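Local coordinates for protein CytC3 (Streptomyces, PDB 3GJA) that probably halogenates an unactivated carbon of an amino-acid-derived substrate as a nonheme iron halogenase of the phytanoyl-CoA dioxygenase family, at residues 20-34 against 224-238. Numbering follows the deposited sequence.
Sequences FERDGYIGPVKIFEP and MVLKPGEAVIFWSNT
I26 and I233 form an antiparallel hydrogen-bonded pair, with I26 N 2.7 Å from I233 O and I233 N 2.8 Å from I26 O. V29 and A231 form a second such pair. The register slips by one residue between them, a beta bulge at G27 and P28, where the peptide before P28 is cis. Past the end of strand 25-30, I31 N and F32 N both donate to G229 O. A water bridges F32 O and P228 O. At the other end G24 O takes W235 N at 3.1 Å, and T238 OG1 lies 2.8 Å from the same oxygen. F20 holds CG anti to its N (chi1 179°), which brings the ring to W235. Its CE2 lies 3.4 Å from W235 NE1, and the F20 ring and the five-membered ring of W235 are inclined at 46°. I233 O sits at the F20 ring edge, 3.7 Å from CE1. Trimming F20 to an alanine would probably open a gap beside the W235 indole, which would lose the ring now lying against CD1 and NE1. On the face that carries I26 and I233, V29 CG2 packs on A231 CB; I31 CG1, just past the strand, reaches the same methyl. At the bulge, P28 CB meets L226 CD2 at 3.5 Å. Strand 25-30 is an edge strand of the antiparallel sheet, paired with strand 230-235, in the cupin-type beta barrel.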
ATOM      1  N   PHE A  20     -17.470   1.612   2.766  1.00 47.98           N
ATOM      2  CA  PHE A  20     -16.092   1.674   3.231  1.00 46.36           C
ATOM      3  C   PHE A  20     -16.034   2.320   4.608  1.00 47.58           C
ATOM      4  O   PHE A  20     -15.261   1.905   5.472  1.00 47.63           O
ATOM      5  CB  PHE A  20     -15.240   2.494   2.265  1.00 42.96           C
ATOM      6  CG  PHE A  20     -13.809   2.624   2.695  1.00 42.02           C
ATOM      7  CD1 PHE A  20     -12.868   1.669   2.322  1.00 40.65           C
ATOM      8  CD2 PHE A  20     -13.407   3.686   3.500  1.00 40.69           C
ATOM      9  CE1 PHE A  20     -11.543   1.770   2.746  1.00 42.00           C
ATOM     10  CE2 PHE A  20     -12.089   3.795   3.929  1.00 40.40           C
ATOM     11  CZ  PHE A  20     -11.152   2.835   3.552  1.00 39.82           C
ATOM     12  N   GLU A  21     -16.848   3.349   4.807  1.00 49.04           N
ATOM     13  CA  GLU A  21     -16.866   4.045   6.081  1.00 51.87           C
ATOM     14  C   GLU A  21     -17.303   3.150   7.229  1.00 50.88           C
ATOM     15  O   GLU A  21     -16.833   3.309   8.352  1.00 51.51           O
ATOM     16  CB  GLU A  21     -17.773   5.275   6.011  1.00 55.37           C
ATOM     17  CG  GLU A  21     -17.191   6.403   5.177  1.00 62.02           C
ATOM     18  CD  GLU A  21     -18.042   7.663   5.202  1.00 67.18           C
ATOM     19  OE1 GLU A  21     -17.625   8.668   4.585  1.00 69.18           O
ATOM     20  OE2 GLU A  21     -19.126   7.649   5.833  1.00 69.58           O
ATOM     21  N   ARG A  22     -18.194   2.204   6.970  1.00 49.83           N
ATOM     22  CA  ARG A  22     -18.621   1.342   8.057  1.00 50.29           C
ATOM     23  C   ARG A  22     -17.757   0.098   8.231  1.00 48.63           C
ATOM     24  O   ARG A  22     -17.668  -0.435   9.335  1.00 48.95           O
ATOM     25  CB  ARG A  22     -20.091   0.939   7.897  1.00 51.87           C
ATOM     26  CG  ARG A  22     -20.427   0.177   6.640  1.00 54.41           C
ATOM     27  CD  ARG A  22     -21.841  -0.393   6.729  1.00 55.98           C
ATOM     28  NE  ARG A  22     -22.300  -0.903   5.441  1.00 58.43           N
ATOM     29  CZ  ARG A  22     -22.880  -0.159   4.503  1.00 59.24           C
ATOM     30  NH1 ARG A  22     -23.089   1.137   4.706  1.00 58.36           N
ATOM     31  NH2 ARG A  22     -23.242  -0.711   3.350  1.00 60.03           N
ATOM     32  N   ASP A  23     -17.102  -0.349   7.160  1.00 45.07           N
ATOM     33  CA  ASP A  23     -16.267  -1.545   7.229  1.00 43.50           C
ATOM     34  C   ASP A  23     -14.771  -1.311   7.394  1.00 42.50           C
ATOM     35  O   ASP A  23     -14.071  -2.154   7.945  1.00 44.36           O
ATOM     36  CB  ASP A  23     -16.482  -2.418   5.995  1.00 42.87           C
ATOM     37  CG  ASP A  23     -17.872  -2.974   5.917  1.00 42.76           C
ATOM     38  OD1 ASP A  23     -18.569  -2.952   6.951  1.00 43.45           O
ATOM     39  OD2 ASP A  23     -18.264  -3.446   4.831  1.00 44.69           O
ATOM     40  N   GLY A  24     -14.278  -0.180   6.913  1.00 41.05           N
ATOM     41  CA  GLY A  24     -12.857   0.093   7.019  1.00 39.58           C
ATOM     42  C   GLY A  24     -12.119  -0.500   5.830  1.00 39.34           C
ATOM     43  O   GLY A  24     -10.897  -0.423   5.741  1.00 39.21           O
ATOM     44  N   TYR A  25     -12.868  -1.110   4.919  1.00 38.53           N
ATOM     45  CA  TYR A  25     -12.283  -1.700   3.722  1.00 38.10           C
ATOM     46  C   TYR A  25     -13.352  -1.838   2.655  1.00 37.36           C
ATOM     47  O   TYR A  25     -14.535  -1.620   2.910  1.00 36.14           O
ATOM     48  CB  TYR A  25     -11.713  -3.092   4.005  1.00 38.72           C
ATOM     49  CG  TYR A  25     -12.777  -4.105   4.351  1.00 40.99           C
ATOM     50  CD1 TYR A  25     -13.253  -4.219   5.655  1.00 42.28           C
ATOM     51  CD2 TYR A  25     -13.350  -4.913   3.366  1.00 41.52           C
ATOM     52  CE1 TYR A  25     -14.271  -5.102   5.973  1.00 43.12           C
ATOM     53  CE2 TYR A  25     -14.377  -5.803   3.676  1.00 42.72           C
ATOM     54  CZ  TYR A  25     -14.831  -5.888   4.982  1.00 42.82           C
ATOM     55  OH  TYR A  25     -15.855  -6.745   5.310  1.00 43.89           O
ATOM     56  N   ILE A  26     -12.923  -2.200   1.456  1.00 36.82           N
ATOM     57  CA  ILE A  26     -13.839  -2.402   0.355  1.00 38.18           C
ATOM     58  C   ILE A  26     -13.095  -3.166  -0.710  1.00 38.24           C
ATOM     59  O   ILE A  26     -11.950  -2.858  -1.029  1.00 39.22           O
ATOM     60  CB  ILE A  26     -14.376  -1.065  -0.241  1.00 39.74           C
ATOM     61  CG1 ILE A  26     -15.415  -1.371  -1.322  1.00 40.49           C
ATOM     62  CG2 ILE A  26     -13.247  -0.251  -0.848  1.00 37.36           C
ATOM     63  CD1 ILE A  26     -16.041  -0.139  -1.925  1.00 43.93           C
ATOM     64  N   GLY A  27     -13.753  -4.184  -1.241  1.00 38.58           N
ATOM     65  CA  GLY A  27     -13.146  -4.996  -2.269  1.00 38.18           C
ATOM     66  C   GLY A  27     -13.982  -6.243  -2.444  1.00 39.67           C
ATOM     67  O   GLY A  27     -14.853  -6.530  -1.619  1.00 39.18           O
ATOM     68  N   PRO A  28     -13.736  -7.010  -3.510  1.00 39.90           N
ATOM     69  CA  PRO A  28     -12.705  -6.694  -4.507  1.00 39.87           C
ATOM     70  C   PRO A  28     -13.049  -5.575  -5.496  1.00 40.23           C
ATOM     71  O   PRO A  28     -14.217  -5.326  -5.791  1.00 41.89           O
ATOM     72  CB  PRO A  28     -12.500  -8.030  -5.215  1.00 40.02           C
ATOM     73  CG  PRO A  28     -13.860  -8.653  -5.150  1.00 40.84           C
ATOM     74  CD  PRO A  28     -14.292  -8.357  -3.733  1.00 39.16           C
ATOM     75  N   VAL A  29     -12.017  -4.895  -5.989  1.00 39.43           N
ATOM     76  CA  VAL A  29     -12.174  -3.843  -6.994  1.00 39.36           C
ATOM     77  C   VAL A  29     -11.150  -4.187  -8.071  1.00 39.38           C
ATOM     78  O   VAL A  29      -9.997  -4.508  -7.763  1.00 38.87           O
ATOM     79  CB  VAL A  29     -11.882  -2.421  -6.445  1.00 38.61           C
ATOM     80  CG1 VAL A  29     -12.956  -2.015  -5.448  1.00 38.80           C
ATOM     81  CG2 VAL A  29     -10.510  -2.375  -5.806  1.00 39.11           C
ATOM     82  N   LYS A  30     -11.578  -4.131  -9.326  1.00 38.24           N
ATOM     83  CA  LYS A  30     -10.708  -4.479 -10.432  1.00 38.95           C
ATOM     84  C   LYS A  30      -9.751  -3.379 -10.842  1.00 38.42           C
ATOM     85  O   LYS A  30     -10.157  -2.261 -11.145  1.00 38.26           O
ATOM     86  CB  LYS A  30     -11.539  -4.910 -11.639  1.00 39.80           C
ATOM     87  CG  LYS A  30     -10.698  -5.401 -12.811  1.00 42.48           C
ATOM     88  CD  LYS A  30     -11.523  -6.205 -13.804  1.00 43.21           C
ATOM     89  CE  LYS A  30     -12.634  -5.381 -14.422  1.00 46.71           C
ATOM     90  NZ  LYS A  30     -13.480  -6.216 -15.331  1.00 50.41           N
ATOM     91  N   ILE A  31      -8.469  -3.712 -10.845  1.00 38.26           N
ATOM     92  CA  ILE A  31      -7.437  -2.772 -11.244  1.00 38.80           C
ATOM     93  C   ILE A  31      -7.028  -3.142 -12.667  1.00 39.61           C
ATOM     94  O   ILE A  31      -6.874  -2.281 -13.524  1.00 41.24           O
ATOM     95  CB  ILE A  31      -6.208  -2.870 -10.318  1.00 38.75           C
ATOM     96  CG1 ILE A  31      -6.640  -2.659  -8.858  1.00 37.61           C
ATOM     97  CG2 ILE A  31      -5.144  -1.871 -10.756  1.00 37.88           C
ATOM     98  CD1 ILE A  31      -7.367  -1.356  -8.587  1.00 35.90           C
ATOM     99  N   PHE A  32      -6.871  -4.442 -12.902  1.00 40.15           N
ATOM    100  CA  PHE A  32      -6.489  -4.978 -14.206  1.00 39.84           C
ATOM    101  C   PHE A  32      -7.222  -6.293 -14.440  1.00 39.42           C
ATOM    102  O   PHE A  32      -7.662  -6.937 -13.488  1.00 39.26           O
ATOM    103  CB  PHE A  32      -4.993  -5.291 -14.248  1.00 39.59           C
ATOM    104  CG  PHE A  32      -4.113  -4.089 -14.328  1.00 41.94           C
ATOM    105  CD1 PHE A  32      -4.172  -3.237 -15.428  1.00 41.61           C
ATOM    106  CD2 PHE A  32      -3.184  -3.830 -13.326  1.00 41.28           C
ATOM    107  CE1 PHE A  32      -3.317  -2.146 -15.529  1.00 40.74           C
ATOM    108  CE2 PHE A  32      -2.323  -2.741 -13.419  1.00 41.86           C
ATOM    109  CZ  PHE A  32      -2.391  -1.897 -14.524  1.00 40.69           C
ATOM    110  N   GLU A  33      -7.344  -6.691 -15.702  1.00 39.14           N
ATOM    111  CA  GLU A  33      -7.956  -7.973 -16.033  1.00 39.68           C
ATOM    112  C   GLU A  33      -6.911  -9.014 -15.626  1.00 38.83           C
ATOM    113  O   GLU A  33      -5.706  -8.753 -15.685  1.00 39.09           O
ATOM    114  CB  GLU A  33      -8.222  -8.082 -17.535  1.00 42.06           C
ATOM    115  CG  GLU A  33      -9.345  -7.186 -18.051  1.00 45.32           C
ATOM    116  CD  GLU A  33     -10.687  -7.525 -17.430  1.00 48.10           C
ATOM    117  OE1 GLU A  33     -11.007  -8.729 -17.332  1.00 50.81           O
ATOM    118  OE2 GLU A  33     -11.426  -6.594 -17.046  1.00 50.32           O
ATOM    119  N   PRO A  34      -7.355 -10.209 -15.217  1.00 38.70           N
ATOM    120  CA  PRO A  34      -6.447 -11.281 -14.797  1.00 39.25           C
ATOM    121  C   PRO A  34      -5.222 -11.549 -15.680  1.00 41.70           C
ATOM    122  O   PRO A  34      -4.100 -11.610 -15.173  1.00 42.93           O
ATOM    123  CB  PRO A  34      -7.369 -12.493 -14.709  1.00 38.29           C
ATOM    124  CG  PRO A  34      -8.662 -11.887 -14.261  1.00 38.55           C
ATOM    125  CD  PRO A  34      -8.762 -10.647 -15.129  1.00 37.83           C
ATOM    126  N   MET A 224     -11.093 -12.531   2.061  1.00 45.76           N
ATOM    127  CA  MET A 224     -11.095 -11.610   0.930  1.00 42.56           C
ATOM    128  C   MET A 224     -10.331 -12.273  -0.217  1.00 41.54           C
ATOM    129  O   MET A 224      -9.136 -12.023  -0.425  1.00 41.02           O
ATOM    130  CB  MET A 224     -10.441 -10.276   1.319  1.00 42.72           C
ATOM    131  CG  MET A 224     -10.424  -9.217   0.208  1.00 42.24           C
ATOM    132  SD  MET A 224     -12.049  -8.846  -0.536  1.00 42.83           S
ATOM    133  CE  MET A 224     -12.878  -8.001   0.825  1.00 37.64           C
ATOM    134  N   VAL A 225     -11.034 -13.141  -0.937  1.00 38.59           N
ATOM    135  CA  VAL A 225     -10.475 -13.860  -2.072  1.00 36.68           C
ATOM    136  C   VAL A 225     -10.320 -12.894  -3.245  1.00 37.91           C
ATOM    137  O   VAL A 225     -11.224 -12.110  -3.530  1.00 37.20           O
ATOM    138  CB  VAL A 225     -11.402 -15.022  -2.479  1.00 36.51           C
ATOM    139  CG1 VAL A 225     -10.884 -15.701  -3.729  1.00 34.83           C
ATOM    140  CG2 VAL A 225     -11.496 -16.014  -1.336  1.00 34.91           C
ATOM    141  N   LEU A 226      -9.184 -12.963  -3.936  1.00 36.15           N
ATOM    142  CA  LEU A 226      -8.929 -12.060  -5.053  1.00 35.24           C
ATOM    143  C   LEU A 226      -8.355 -12.757  -6.275  1.00 35.27           C
ATOM    144  O   LEU A 226      -7.535 -13.655  -6.162  1.00 37.60           O
ATOM    145  CB  LEU A 226      -7.945 -10.959  -4.627  1.00 32.42           C
ATOM    146  CG  LEU A 226      -8.302 -10.064  -3.436  1.00 34.15           C
ATOM    147  CD1 LEU A 226      -7.069  -9.258  -3.011  1.00 32.34           C
ATOM    148  CD2 LEU A 226      -9.456  -9.147  -3.804  1.00 31.29           C
ATOM    149  N   LYS A 227      -8.779 -12.331  -7.455  1.00 37.00           N
ATOM    150  CA  LYS A 227      -8.241 -12.901  -8.677  1.00 36.98           C
ATOM    151  C   LYS A 227      -7.069 -12.009  -9.039  1.00 35.37           C
ATOM    152  O   LYS A 227      -6.942 -10.902  -8.514  1.00 35.02           O
ATOM    153  CB  LYS A 227      -9.280 -12.849  -9.790  1.00 39.46           C
ATOM    154  CG  LYS A 227     -10.530 -13.641  -9.477  1.00 45.34           C
ATOM    155  CD  LYS A 227     -11.495 -13.621 -10.642  1.00 49.66           C
ATOM    156  CE  LYS A 227     -12.746 -14.418 -10.316  1.00 52.58           C
ATOM    157  NZ  LYS A 227     -13.715 -14.385 -11.446  1.00 58.18           N
ATOM    158  N   PRO A 228      -6.181 -12.481  -9.919  1.00 34.91           N
ATOM    159  CA  PRO A 228      -5.055 -11.613 -10.273  1.00 33.65           C
ATOM    160  C   PRO A 228      -5.635 -10.331 -10.860  1.00 34.11           C
ATOM    161  O   PRO A 228      -6.560 -10.382 -11.672  1.00 34.12           O
ATOM    162  CB  PRO A 228      -4.304 -12.435 -11.320  1.00 32.80           C
ATOM    163  CG  PRO A 228      -4.591 -13.849 -10.912  1.00 32.96           C
ATOM    164  CD  PRO A 228      -6.060 -13.802 -10.562  1.00 32.21           C
ATOM    165  N   GLY A 229      -5.125  -9.182 -10.436  1.00 32.69           N
ATOM    166  CA  GLY A 229      -5.636  -7.937 -10.976  1.00 33.13           C
ATOM    167  C   GLY A 229      -6.669  -7.266 -10.094  1.00 33.71           C
ATOM    168  O   GLY A 229      -7.011  -6.094 -10.299  1.00 32.27           O
ATOM    169  N   GLU A 230      -7.187  -7.999  -9.118  1.00 33.50           N
ATOM    170  CA  GLU A 230      -8.164  -7.410  -8.213  1.00 33.91           C
ATOM    171  C   GLU A 230      -7.441  -6.902  -6.982  1.00 33.92           C
ATOM    172  O   GLU A 230      -6.340  -7.346  -6.668  1.00 33.28           O
ATOM    173  CB  GLU A 230      -9.215  -8.431  -7.792  1.00 35.18           C
ATOM    174  CG  GLU A 230     -10.043  -8.969  -8.932  1.00 36.69           C
ATOM    175  CD  GLU A 230     -11.178  -9.841  -8.444  1.00 41.19           C
ATOM    176  OE1 GLU A 230     -10.925 -10.739  -7.607  1.00 42.79           O
ATOM    177  OE2 GLU A 230     -12.321  -9.634  -8.901  1.00 43.08           O
ATOM    178  N   ALA A 231      -8.069  -5.970  -6.281  1.00 34.02           N
ATOM    179  CA  ALA A 231      -7.476  -5.417  -5.084  1.00 33.59           C
ATOM    180  C   ALA A 231      -8.512  -5.199  -4.002  1.00 34.19           C
ATOM    181  O   ALA A 231      -9.722  -5.168  -4.259  1.00 31.31           O
ATOM    182  CB  ALA A 231      -6.799  -4.089  -5.405  1.00 35.06           C
ATOM    183  N   VAL A 232      -8.017  -5.068  -2.778  1.00 32.52           N
ATOM    184  CA  VAL A 232      -8.868  -4.776  -1.654  1.00 32.19           C
ATOM    185  C   VAL A 232      -8.281  -3.478  -1.115  1.00 32.43           C
ATOM    186  O   VAL A 232      -7.063  -3.310  -1.061  1.00 32.83           O
ATOM    187  CB  VAL A 232      -8.835  -5.890  -0.578  1.00 32.84           C
ATOM    188  CG1 VAL A 232      -7.419  -6.110  -0.072  1.00 32.35           C
ATOM    189  CG2 VAL A 232      -9.765  -5.515   0.571  1.00 32.88           C
ATOM    190  N   ILE A 233      -9.144  -2.538  -0.766  1.00 32.25           N
ATOM    191  CA  ILE A 233      -8.687  -1.270  -0.240  1.00 34.00           C
ATOM    192  C   ILE A 233      -9.120  -1.198   1.213  1.00 35.44           C
ATOM    193  O   ILE A 233     -10.274  -1.493   1.539  1.00 36.55           O
ATOM    194  CB  ILE A 233      -9.293  -0.087  -1.033  1.00 36.04           C
ATOM    195  CG1 ILE A 233      -8.949  -0.237  -2.523  1.00 35.11           C
ATOM    196  CG2 ILE A 233      -8.759   1.242  -0.483  1.00 34.02           C
ATOM    197  CD1 ILE A 233      -9.474   0.885  -3.404  1.00 34.67           C
ATOM    198  N   PHE A 234      -8.196  -0.809   2.085  1.00 34.99           N
ATOM    199  CA  PHE A 234      -8.502  -0.725   3.505  1.00 34.23           C
ATOM    200  C   PHE A 234      -7.568   0.199   4.259  1.00 35.09           C
ATOM    201  O   PHE A 234      -6.439   0.457   3.829  1.00 36.30           O
ATOM    202  CB  PHE A 234      -8.401  -2.116   4.140  1.00 34.96           C
ATOM    203  CG  PHE A 234      -7.049  -2.777   3.961  1.00 34.81           C
ATOM    204  CD1 PHE A 234      -6.773  -3.546   2.830  1.00 35.67           C
ATOM    205  CD2 PHE A 234      -6.056  -2.641   4.930  1.00 35.33           C
ATOM    206  CE1 PHE A 234      -5.530  -4.178   2.669  1.00 35.32           C
ATOM    207  CE2 PHE A 234      -4.805  -3.267   4.781  1.00 36.15           C
ATOM    208  CZ  PHE A 234      -4.544  -4.038   3.646  1.00 35.12           C
ATOM    209  N   TRP A 235      -8.045   0.699   5.392  1.00 35.23           N
ATOM    210  CA  TRP A 235      -7.218   1.532   6.247  1.00 34.10           C
ATOM    211  C   TRP A 235      -6.177   0.559   6.787  1.00 34.20           C
ATOM    212  O   TRP A 235      -6.512  -0.567   7.159  1.00 31.86           O
ATOM    213  CB  TRP A 235      -8.031   2.090   7.412  1.00 35.38           C
ATOM    214  CG  TRP A 235      -8.799   3.329   7.097  1.00 36.42           C
ATOM    215  CD1 TRP A 235     -10.157   3.464   7.056  1.00 35.92           C
ATOM    216  CD2 TRP A 235      -8.255   4.629   6.836  1.00 36.36           C
ATOM    217  NE1 TRP A 235     -10.492   4.767   6.795  1.00 37.80           N
ATOM    218  CE2 TRP A 235      -9.345   5.506   6.655  1.00 37.01           C
ATOM    219  CE3 TRP A 235      -6.952   5.136   6.739  1.00 36.06           C
ATOM    220  CZ2 TRP A 235      -9.174   6.869   6.382  1.00 35.91           C
ATOM    221  CZ3 TRP A 235      -6.781   6.494   6.468  1.00 37.45           C
ATOM    222  CH2 TRP A 235      -7.889   7.344   6.293  1.00 36.90           C
ATOM    223  N   SER A 236      -4.921   0.984   6.822  1.00 33.65           N
ATOM    224  CA  SER A 236      -3.841   0.137   7.308  1.00 35.32           C
ATOM    225  C   SER A 236      -4.113  -0.458   8.696  1.00 36.69           C
ATOM    226  O   SER A 236      -3.613  -1.536   9.024  1.00 35.83           O
ATOM    227  CB  SER A 236      -2.544   0.943   7.354  1.00 33.42           C
ATOM    228  OG  SER A 236      -2.734   2.140   8.098  1.00 33.95           O
ATOM    229  N   ASN A 237      -4.905   0.241   9.502  1.00 38.41           N
ATOM    230  CA  ASN A 237      -5.209  -0.210  10.860  1.00 40.50           C
ATOM    231  C   ASN A 237      -6.547  -0.934  11.023  1.00 40.89           C
ATOM    232  O   ASN A 237      -7.004  -1.151  12.143  1.00 40.13           O
ATOM    233  CB  ASN A 237      -5.157   0.982  11.819  1.00 42.68           C
ATOM    234  CG  ASN A 237      -6.207   2.028  11.509  1.00 47.91           C
ATOM    235  OD1 ASN A 237      -6.434   2.370  10.348  1.00 50.47           O
ATOM    236  ND2 ASN A 237      -6.848   2.554  12.549  1.00 52.09           N
ATOM    237  N   THR A 238      -7.172  -1.314   9.913  1.00 39.12           N
ATOM    238  CA  THR A 238      -8.448  -2.011   9.991  1.00 39.29           C
ATOM    239  C   THR A 238      -8.274  -3.406  10.581  1.00 37.87           C
ATOM    240  O   THR A 238      -7.304  -4.103  10.289  1.00 37.90           O
ATOM    241  CB  THR A 238      -9.102  -2.134   8.602  1.00 39.43           C
ATOM    242  OG1 THR A 238      -9.386  -0.822   8.102  1.00 44.41           O
ATOM    243  CG2 THR A 238     -10.393  -2.936   8.680  1.00 38.01           C
TER
HETATM  244  O   HOH W   1      -8.823  -8.981 -12.201  1.00 40.57           O